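Local coordinates for LRR receptor-like serine/threonine-protein kinase RGI3 (Arabidopsis thaliana, PDB 5HZ0) that acts as a cell-surface receptor for RGF peptide hormones, binding them with its extracellular leucine-rich repeats to help maintain the root stem cell niche, at residues T377-L382 against Y401-N406; L424-I429 against L448-L453; K472-S477 against T493-L498. The protein carries 5 engineered substitutions. All coordinates share one frame; numbering follows the deposited sequence.

Interaction 1 of 3, residues T377-L382 against Y401-N406; sequences TKLLLL and YRLRLN
Leu382 and Arg404 come together through their torsions: CG of Leu382 stands between its backbone N and carbonyl carbon (chi1 68°), while the chain of Arg404 bends at chi3 (63°), turning NE back from a fully extended course. The two side chains then run side by side, and methyl CD2 of Leu382 lies over the centre of one face of the guanidinium, 3.5 Å from Arg404 CZ. Asn406 flanks the same leucine, with OD1 3.6 Å from Leu382 CB, and its OD1 also takes a weak bond from Arg404 NE at 3.3 Å. Leu380 reaches both arginines with one methyl: its CD2 packs against Arg404 CG (3.4 Å) and also touches Arg402 CG at 3.9 Å.

Beneath these groups, strands 378-380 and 402-404 pair in parallel. Leu379 N bonds to Arg402 O, Leu379 O accepts from Arg404 N, and Leu381 N bonds to Arg404 O; Thr377 O is gripped twice, by Arg402 N and by Tyr401 N at 2.7 Å. On the other face Leu379 CB meets Leu403 CD1 at 3.8 Å, and Leu381 lies alongside Leu405, as in the leucine ladders that fill the inside of an LRR solenoid.

Lys378 to Leu382 and Arg402 to Arg404 belong to the experimentally defined small-peptide recognition motifs. NH1 of Arg402 and NH1 of Arg404 each form a salt bridge to the backbone of the bound peptide, and Lys378 NZ bonds to one of its polar side chains. NH2 of Arg404 is held by Asp428, and Arg402 makes a cation-pi contact with Phe426. Leucine methyls, Asp428 and Phe426 are likely to restrict the arginines, probably presenting two positive charges together to a negatively charged backbone group of the hormone.

Interaction 2 of 3, residues L424-I429 against L448-L453; sequences LNFVDI and LEFLDL
Phe426, Val427 and Asp428 pair one to one with Phe450, Leu451 and Asp452 in parallel strands whose axes lie 4.9 Å apart and 6° from parallel, with Asn425 O accepting from both Glu449 N and Phe450 N. The two phenylalanine rings form an offset stack, centroids 3.8 Å apart and planes 11° apart; in both residues CG is anti to the backbone N, and the side chains lie side by side, pointing the same way. Phe426 CE2 lies over the face of the Phe450 ring. At the start of the strands Asn425 ND2 bonds to Glu449 OE1 (3.0 Å, 171° at the hydrogen), reaching the carboxylate from above its plane. Like residues at equivalent strand positions, Phe on Phe and Asp on Asp, are what successive coils of an LRR solenoid bring together, here the predicted LRR 19 and LRR 20. On the opposite, inward face, Val427 CG1 touches Leu448 CD1 (3.5 Å) and Leu451 CD1, while Ile429 CB packs on Leu453 CD2. Asp428 and Asp452 have nearly parallel carboxylate planes, Asp428 OD1 and Asp452 OD2 being 3.7 Å apart; their likely repulsion is probably eased by the Arg404 salt bridge to Asp428 and the His454 bond to Asp452.

Interaction 3 of 3, residues K472-S477 against T493-L498; sequences KFIDFS and TELTKL
Lys472 and Thr496 open the backbone bonding: Lys472 O accepts from Thr496 N at 2.7 Å and also from Lys497 N, after which Ile474 N bonds to Lys497 O (2.9 Å). Phe473 thus pairs with Lys497, and Ile474 with Leu498, in parallel. The apolar contacts centre on Ile474. Its CG1 meets Leu495 CD1 at 3.6 Å, the two side chains crossing at about a right angle, whereas its CG2 lies beside Leu498 CD1, also at 3.6 Å, and covers the centre of one face of the Phe476 ring. An alanine at Ile474 would probably leave Leu495 CD1 and that ring face without their aliphatic partner and open a gap in the solenoid core. On the other face the Lys497 and Phe473 side chains cross obliquely, Lys497 CB and CD each 3.8 Å from Phe473 CD2. Among polar groups, Asp475 OD1 accepts from Ser477 N in an Asx turn, and also from Ser477 OG. In the solenoid, strand 473-475 lies between strands 450-452 and 497-499, with Phe473 stacked on Phe450, and strand 521-523 follows, where Lys497 touches Leu521 and Leu498 touches Leu522.

From the N terminus, the three contacts come in series, none nesting within or crossing another. Interaction 1 closes a loop of 18 residues between 377-382 and 401-406; interaction 2 closes another of 18 between 424-429 and 448-453; interaction 3 closes one of 15 between 472-477 and 493-498. Each is one coil of the LRR solenoid returning beside the last. Strands 402-404 and 426-428 are neighbours, as are 450-452 and 473-475, so the contacts join into six consecutive strands. Probable backbone bonds bridge the seams, from Asn425 N to Tyr401 O and from Lys472 N to Glu449 O. Interactions 1 and 3, about 19 Å apart between centres, do not touch; interaction 2 connects the peptide-binding part to later repeats.

Interaction 1 of 3, residues T377-L382 against Y401-N406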
loop_
_atom_site.group_PDB
_atom_site.type_symbol
_atom_site.label_atom_id
_atom_site.label_comp_id
_atom_site.label_asym_id
_atom_site.label_seq_id
_atom_site.Cartn_x
_atom_site.Cartn_y
_atom_site.Cartn_z
ATOM N N THR A 377 11.987 11.478 5.248
ATOM C CA THR A 377 10.581 11.918 5.199
ATOM C C THR A 377 9.697 11.310 6.281
ATOM O O THR A 377 8.775 11.951 6.789
ATOM C CB THR A 377 9.923 11.709 3.816
ATOM O OG1 THR A 377 9.839 10.313 3.530
ATOM C CG2 THR A 377 10.746 12.395 2.736
ATOM N N LYS A 378 9.964 10.048 6.595
ATOM C CA LYS A 378 9.103 9.293 7.491
ATOM C C LYS A 378 9.888 8.731 8.653
ATOM O O LYS A 378 10.849 7.978 8.463
ATOM C CB LYS A 378 8.430 8.155 6.739
ATOM C CG LYS A 378 7.508 8.609 5.639
ATOM C CD LYS A 378 6.948 7.390 4.936
ATOM C CE LYS A 378 5.984 7.764 3.834
ATOM N NZ LYS A 378 5.674 6.544 3.049
ATOM N N LEU A 379 9.474 9.107 9.857
ATOM C CA LEU A 379 10.044 8.528 11.069
ATOM C C LEU A 379 8.891 7.959 11.906
ATOM O O LEU A 379 8.039 8.706 12.418
ATOM C CB LEU A 379 10.853 9.579 11.840
ATOM C CG LEU A 379 11.533 9.185 13.153
ATOM C CD1 LEU A 379 12.310 7.906 12.970
ATOM C CD2 LEU A 379 12.466 10.299 13.712
ATOM N N LEU A 380 8.847 6.633 12.016
ATOM C CA LEU A 380 7.769 5.974 12.748
ATOM C C LEU A 380 8.351 5.041 13.786
ATOM O O LEU A 380 8.891 3.974 13.469
ATOM C CB LEU A 380 6.915 5.189 11.767
ATOM C CG LEU A 380 6.555 6.013 10.528
ATOM C CD1 LEU A 380 6.050 5.134 9.397
ATOM C CD2 LEU A 380 5.536 7.098 10.876
ATOM N N LEU A 381 8.283 5.524 15.024
ATOM C CA LEU A 381 8.746 4.858 16.240
ATOM C C LEU A 381 7.617 4.422 17.202
ATOM O O LEU A 381 7.869 4.132 18.380
ATOM C CB LEU A 381 9.805 5.713 16.945
ATOM C CG LEU A 381 11.043 6.129 16.144
ATOM C CD1 LEU A 381 12.003 6.844 17.066
ATOM C CD2 LEU A 381 11.733 4.951 15.471
ATOM N N LEU A 382 6.375 4.513 16.737
ATOM C CA LEU A 382 5.216 4.324 17.596
ATOM C C LEU A 382 5.149 2.953 18.269
ATOM O O LEU A 382 5.701 1.975 17.772
ATOM C CB LEU A 382 3.903 4.683 16.875
ATOM C CG LEU A 382 3.341 3.866 15.709
ATOM C CD1 LEU A 382 2.464 2.702 16.176
ATOM C CD2 LEU A 382 2.558 4.768 14.790
ATOM N N TYR A 401 8.341 14.621 6.903
ATOM C CA TYR A 401 6.966 14.769 6.449
ATOM C C TYR A 401 5.989 14.160 7.470
ATOM O O TYR A 401 5.085 14.836 7.979
ATOM C CB TYR A 401 6.807 14.084 5.097
ATOM C CG TYR A 401 5.475 14.326 4.431
ATOM C CD1 TYR A 401 5.258 15.476 3.688
ATOM C CD2 TYR A 401 4.440 13.407 4.536
ATOM C CE1 TYR A 401 4.061 15.710 3.062
ATOM C CE2 TYR A 401 3.226 13.633 3.907
ATOM C CZ TYR A 401 3.044 14.788 3.176
ATOM O OH TYR A 401 1.850 15.041 2.548
ATOM N N ARG A 402 6.158 12.860 7.708
ATOM C CA ARG A 402 5.330 12.088 8.630
ATOM C C ARG A 402 6.128 11.629 9.849
ATOM O O ARG A 402 7.110 10.882 9.731
ATOM C CB ARG A 402 4.741 10.889 7.887
ATOM C CG ARG A 402 3.958 9.887 8.736
ATOM C CD ARG A 402 3.321 8.859 7.819
ATOM N NE ARG A 402 2.378 8.015 8.523
ATOM C CZ ARG A 402 1.122 8.358 8.764
ATOM N NH1 ARG A 402 0.324 7.523 9.414
ATOM N NH2 ARG A 402 0.671 9.535 8.352
ATOM N N LEU A 403 5.694 12.091 11.017
ATOM C CA LEU A 403 6.347 11.789 12.283
ATOM C C LEU A 403 5.371 11.119 13.267
ATOM O O LEU A 403 4.343 11.707 13.641
ATOM C CB LEU A 403 6.878 13.076 12.917
ATOM C CG LEU A 403 7.614 12.843 14.243
ATOM C CD1 LEU A 403 8.895 12.034 14.026
ATOM C CD2 LEU A 403 7.924 14.146 14.974
ATOM N N ARG A 404 5.658 9.883 13.666
ATOM C CA ARG A 404 4.812 9.234 14.668
ATOM C C ARG A 404 5.639 8.652 15.801
ATOM O O ARG A 404 6.361 7.661 15.621
ATOM C CB ARG A 404 3.972 8.159 14.003
ATOM C CG ARG A 404 3.173 8.681 12.823
ATOM C CD ARG A 404 2.028 7.763 12.510
ATOM N NE ARG A 404 1.104 7.719 13.643
ATOM C CZ ARG A 404 0.028 6.942 13.708
ATOM N NH1 ARG A 404 -0.273 6.129 12.697
ATOM N NH2 ARG A 404 -0.743 6.985 14.789
ATOM N N LEU A 405 5.563 9.328 16.947
ATOM C CA LEU A 405 6.242 8.929 18.181
ATOM C C LEU A 405 5.301 8.347 19.238
ATOM O O LEU A 405 5.710 8.083 20.370
ATOM C CB LEU A 405 7.072 10.081 18.753
ATOM C CG LEU A 405 8.134 10.677 17.825
ATOM C CD1 LEU A 405 8.978 11.699 18.573
ATOM C CD2 LEU A 405 9.005 9.592 17.241
ATOM N N ASN A 406 4.033 8.207 18.871
ATOM C CA ASN A 406 2.970 7.841 19.803
ATOM C C ASN A 406 3.101 6.455 20.446
ATOM O O ASN A 406 3.634 5.530 19.842
ATOM C CB ASN A 406 1.596 8.031 19.143
ATOM C CG ASN A 406 1.446 7.245 17.862
ATOM O OD1 ASN A 406 1.927 7.659 16.813
ATOM N ND2 ASN A 406 0.763 6.108 17.935
#

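Interaction 2 of 3, residues L424-I429 against L448-L453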
loop_
_atom_site.group_PDB
_atom_site.type_symbol
_atom_site.label_atom_id
_atom_site.label_comp_id
_atom_site.label_asym_id
_atom_site.label_seq_id
_atom_site.Cartn_x
_atom_site.Cartn_y
_atom_site.Cartn_z
ATOM N N LEU A 424 6.631 19.288 7.445
ATOM C CA LEU A 424 6.045 18.307 8.334
ATOM C C LEU A 424 4.525 18.397 8.185
ATOM O O LEU A 424 3.921 19.427 8.460
ATOM C CB LEU A 424 6.463 18.644 9.763
ATOM C CG LEU A 424 6.156 17.706 10.928
ATOM C CD1 LEU A 424 6.589 16.270 10.621
ATOM C CD2 LEU A 424 6.879 18.250 12.154
ATOM N N ASN A 425 3.936 17.315 7.685
ATOM C CA ASN A 425 2.515 17.236 7.431
ATOM C C ASN A 425 1.694 16.695 8.590
ATOM O O ASN A 425 0.628 17.198 8.917
ATOM C CB ASN A 425 2.252 16.391 6.196
ATOM C CG ASN A 425 0.801 16.361 5.837
ATOM O OD1 ASN A 425 0.122 15.352 6.008
ATOM N ND2 ASN A 425 0.298 17.487 5.357
ATOM N N PHE A 426 2.235 15.641 9.183
ATOM C CA PHE A 426 1.494 14.734 10.023
ATOM C C PHE A 426 2.380 14.450 11.220
ATOM O O PHE A 426 3.501 13.959 11.071
ATOM C CB PHE A 426 1.223 13.432 9.262
ATOM C CG PHE A 426 0.405 12.444 10.028
ATOM C CD1 PHE A 426 0.963 11.727 11.071
ATOM C CD2 PHE A 426 -0.938 12.227 9.706
ATOM C CE1 PHE A 426 0.205 10.815 11.791
ATOM C CE2 PHE A 426 -1.701 11.310 10.416
ATOM C CZ PHE A 426 -1.126 10.606 11.456
ATOM N N VAL A 427 1.865 14.740 12.406
ATOM C CA VAL A 427 2.597 14.518 13.638
ATOM C C VAL A 427 1.690 13.856 14.713
ATOM O O VAL A 427 0.648 14.396 15.108
ATOM C CB VAL A 427 3.215 15.860 14.112
ATOM C CG1 VAL A 427 2.153 16.873 14.204
ATOM C CG2 VAL A 427 3.901 15.706 15.426
ATOM N N ASP A 428 2.082 12.666 15.156
ATOM C CA ASP A 428 1.385 11.972 16.221
ATOM C C ASP A 428 2.374 11.714 17.359
ATOM O O ASP A 428 3.288 10.885 17.220
ATOM C CB ASP A 428 0.832 10.643 15.677
ATOM C CG ASP A 428 -0.099 9.964 16.649
ATOM O OD1 ASP A 428 -0.237 10.494 17.770
ATOM O OD2 ASP A 428 -0.680 8.905 16.300
ATOM N N ILE A 429 2.218 12.474 18.447
ATOM C CA ILE A 429 2.915 12.274 19.737
ATOM C C ILE A 429 2.039 11.736 20.905
ATOM O O ILE A 429 2.427 11.767 22.087
ATOM C CB ILE A 429 3.869 13.459 20.096
ATOM C CG1 ILE A 429 4.627 13.928 18.842
ATOM C CG2 ILE A 429 4.836 13.067 21.245
ATOM C CD1 ILE A 429 5.095 15.398 18.958
ATOM N N LEU A 448 1.547 21.823 8.241
ATOM C CA LEU A 448 1.066 20.816 9.181
ATOM C C LEU A 448 -0.450 20.659 9.076
ATOM O O LEU A 448 -1.196 21.603 9.317
ATOM C CB LEU A 448 1.419 21.255 10.599
ATOM C CG LEU A 448 1.017 20.289 11.692
ATOM C CD1 LEU A 448 1.872 19.044 11.486
ATOM C CD2 LEU A 448 1.197 20.907 13.087
ATOM N N GLU A 449 -0.894 19.483 8.644
ATOM C CA GLU A 449 -2.326 19.195 8.604
ATOM C C GLU A 449 -2.903 18.307 9.704
ATOM O O GLU A 449 -4.091 18.346 9.952
ATOM C CB GLU A 449 -2.692 18.638 7.238
ATOM C CG GLU A 449 -2.281 19.564 6.138
ATOM C CD GLU A 449 -2.756 19.098 4.790
ATOM O OE1 GLU A 449 -2.550 17.905 4.460
ATOM O OE2 GLU A 449 -3.341 19.935 4.065
ATOM N N PHE A 450 -2.061 17.557 10.400
ATOM C CA PHE A 450 -2.554 16.582 11.367
ATOM C C PHE A 450 -1.713 16.673 12.619
ATOM O O PHE A 450 -0.520 16.383 12.574
ATOM C CB PHE A 450 -2.471 15.166 10.789
ATOM C CG PHE A 450 -2.912 14.069 11.750
ATOM C CD1 PHE A 450 -2.102 13.678 12.812
ATOM C CD2 PHE A 450 -4.129 13.402 11.570
ATOM C CE1 PHE A 450 -2.497 12.666 13.681
ATOM C CE2 PHE A 450 -4.527 12.377 12.441
ATOM C CZ PHE A 450 -3.704 12.012 13.496
ATOM N N LEU A 451 -2.343 17.043 13.734
ATOM C CA LEU A 451 -1.636 17.181 14.991
ATOM C C LEU A 451 -2.382 16.403 16.088
ATOM O O LEU A 451 -3.456 16.824 16.565
ATOM C CB LEU A 451 -1.523 18.670 15.334
ATOM C CG LEU A 451 -0.841 19.015 16.641
ATOM C CD1 LEU A 451 0.551 18.404 16.705
ATOM C CD2 LEU A 451 -0.786 20.526 16.824
ATOM N N ASP A 452 -1.773 15.300 16.526
ATOM C CA ASP A 452 -2.350 14.473 17.570
ATOM C C ASP A 452 -1.439 14.482 18.801
ATOM O O ASP A 452 -0.396 13.824 18.818
ATOM C CB ASP A 452 -2.455 13.043 17.041
ATOM C CG ASP A 452 -3.432 12.172 17.828
ATOM O OD1 ASP A 452 -3.809 12.514 18.980
ATOM O OD2 ASP A 452 -3.804 11.119 17.266
ATOM N N LEU A 453 -1.841 15.224 19.827
ATOM C CA LEU A 453 -1.164 15.253 21.137
ATOM C C LEU A 453 -1.852 14.481 22.306
ATOM O O LEU A 453 -1.459 14.631 23.465
ATOM C CB LEU A 453 -0.819 16.692 21.541
ATOM C CG LEU A 453 -0.008 17.499 20.511
ATOM C CD1 LEU A 453 0.436 18.863 21.062
ATOM C CD2 LEU A 453 1.182 16.700 20.007
#

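Interaction 3 of 3, residues K472-S477 against T493-L498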
loop_
_atom_site.group_PDB
_atom_site.type_symbol
_atom_site.label_atom_id
_atom_site.label_comp_id
_atom_site.label_asym_id
_atom_site.label_seq_id
_atom_site.Cartn_x
_atom_site.Cartn_y
_atom_site.Cartn_z
ATOM N N LYS A 472 -5.902 20.540 9.774
ATOM C CA LYS A 472 -7.096 19.825 9.393
ATOM C C LYS A 472 -7.589 19.065 10.627
ATOM O O LYS A 472 -8.775 19.158 11.013
ATOM C CB LYS A 472 -6.826 18.884 8.221
ATOM C CG LYS A 472 -6.700 19.572 6.854
ATOM C CD LYS A 472 -6.958 18.557 5.738
ATOM C CE LYS A 472 -6.331 18.973 4.419
ATOM N NZ LYS A 472 -7.001 20.177 3.861
ATOM N N PHE A 473 -6.688 18.249 11.180
ATOM C CA PHE A 473 -6.989 17.418 12.334
ATOM C C PHE A 473 -6.279 17.919 13.603
ATOM O O PHE A 473 -5.069 18.131 13.605
ATOM C CB PHE A 473 -6.610 15.963 12.024
ATOM C CG PHE A 473 -6.943 14.981 13.131
ATOM C CD1 PHE A 473 -6.095 14.821 14.221
ATOM C CD2 PHE A 473 -8.098 14.201 13.067
ATOM C CE1 PHE A 473 -6.392 13.919 15.225
ATOM C CE2 PHE A 473 -8.397 13.301 14.067
ATOM C CZ PHE A 473 -7.540 13.162 15.148
ATOM N N ILE A 474 -7.038 18.085 14.687
ATOM C CA ILE A 474 -6.461 18.428 15.987
ATOM C C ILE A 474 -7.005 17.520 17.081
ATOM O O ILE A 474 -8.203 17.476 17.282
ATOM C CB ILE A 474 -6.772 19.879 16.387
ATOM C CG1 ILE A 474 -6.064 20.859 15.458
ATOM C CG2 ILE A 474 -6.350 20.152 17.829
ATOM C CD1 ILE A 474 -6.326 22.296 15.825
ATOM N N ASP A 475 -6.136 16.790 17.775
ATOM C CA ASP A 475 -6.567 16.059 18.957
ATOM C C ASP A 475 -5.656 16.371 20.147
ATOM O O ASP A 475 -4.540 15.870 20.227
ATOM C CB ASP A 475 -6.529 14.558 18.647
ATOM C CG ASP A 475 -7.295 13.719 19.665
ATOM O OD1 ASP A 475 -7.642 14.249 20.741
ATOM O OD2 ASP A 475 -7.538 12.518 19.387
ATOM N N PHE A 476 -6.156 17.184 21.075
ATOM C CA PHE A 476 -5.476 17.518 22.339
ATOM C C PHE A 476 -6.092 16.802 23.545
ATOM O O PHE A 476 -5.819 17.138 24.695
ATOM C CB PHE A 476 -5.389 19.031 22.565
ATOM C CG PHE A 476 -4.626 19.770 21.486
ATOM C CD1 PHE A 476 -3.760 19.096 20.633
ATOM C CD2 PHE A 476 -4.771 21.136 21.333
ATOM C CE1 PHE A 476 -3.070 19.768 19.646
ATOM C CE2 PHE A 476 -4.084 21.812 20.347
ATOM C CZ PHE A 476 -3.228 21.130 19.506
ATOM N N SER A 477 -6.994 15.873 23.281
ATOM C CA SER A 477 -7.761 15.258 24.355
ATOM C C SER A 477 -6.902 14.545 25.383
ATOM O O SER A 477 -5.792 14.126 25.100
ATOM C CB SER A 477 -8.843 14.313 23.810
ATOM O OG SER A 477 -8.277 13.264 23.055
ATOM N N THR A 493 -9.626 27.556 9.363
ATOM C CA THR A 493 -10.781 27.368 8.493
ATOM C C THR A 493 -10.685 26.074 7.706
ATOM O O THR A 493 -11.566 25.748 6.907
ATOM C CB THR A 493 -10.900 28.532 7.490
ATOM O OG1 THR A 493 -9.771 28.528 6.602
ATOM C CG2 THR A 493 -10.967 29.868 8.230
ATOM N N GLU A 494 -9.585 25.356 7.900
ATOM C CA GLU A 494 -9.398 24.059 7.270
ATOM C C GLU A 494 -9.745 22.942 8.241
ATOM O O GLU A 494 -9.732 21.772 7.878
ATOM C CB GLU A 494 -7.944 23.908 6.816
ATOM C CG GLU A 494 -7.454 25.051 5.956
ATOM C CD GLU A 494 -8.071 25.039 4.573
ATOM O OE1 GLU A 494 -7.369 24.605 3.631
ATOM O OE2 GLU A 494 -9.244 25.462 4.424
ATOM N N LEU A 495 -10.065 23.305 9.474
ATOM C CA LEU A 495 -10.165 22.305 10.524
ATOM C C LEU A 495 -11.381 21.417 10.256
ATOM O O LEU A 495 -12.509 21.881 10.245
ATOM C CB LEU A 495 -10.320 23.021 11.868
ATOM C CG LEU A 495 -10.016 22.301 13.171
ATOM C CD1 LEU A 495 -8.669 21.602 13.087
ATOM C CD2 LEU A 495 -10.023 23.317 14.302
ATOM N N THR A 496 -11.124 20.139 10.017
ATOM C CA THR A 496 -12.179 19.149 9.857
ATOM C C THR A 496 -12.645 18.547 11.197
ATOM O O THR A 496 -13.829 18.286 11.406
ATOM C CB THR A 496 -11.768 18.044 8.848
ATOM O OG1 THR A 496 -12.766 17.020 8.829
ATOM C CG2 THR A 496 -10.430 17.417 9.219
ATOM N N LYS A 497 -11.681 18.308 12.082
ATOM C CA LYS A 497 -11.889 17.561 13.310
ATOM C C LYS A 497 -11.137 18.217 14.442
ATOM O O LYS A 497 -9.921 18.393 14.346
ATOM C CB LYS A 497 -11.375 16.135 13.148
ATOM C CG LYS A 497 -12.056 15.383 12.041
ATOM C CD LYS A 497 -11.795 13.907 12.105
ATOM C CE LYS A 497 -12.458 13.228 10.932
ATOM N NZ LYS A 497 -12.109 11.792 10.955
ATOM N N LEU A 498 -11.855 18.558 15.512
ATOM C CA LEU A 498 -11.249 19.187 16.680
ATOM C C LEU A 498 -11.691 18.464 17.950
ATOM O O LEU A 498 -12.863 18.484 18.313
ATOM C CB LEU A 498 -11.640 20.662 16.762
ATOM C CG LEU A 498 -11.209 21.368 18.047
ATOM C CD1 LEU A 498 -9.705 21.254 18.214
ATOM C CD2 LEU A 498 -11.650 22.823 18.081
#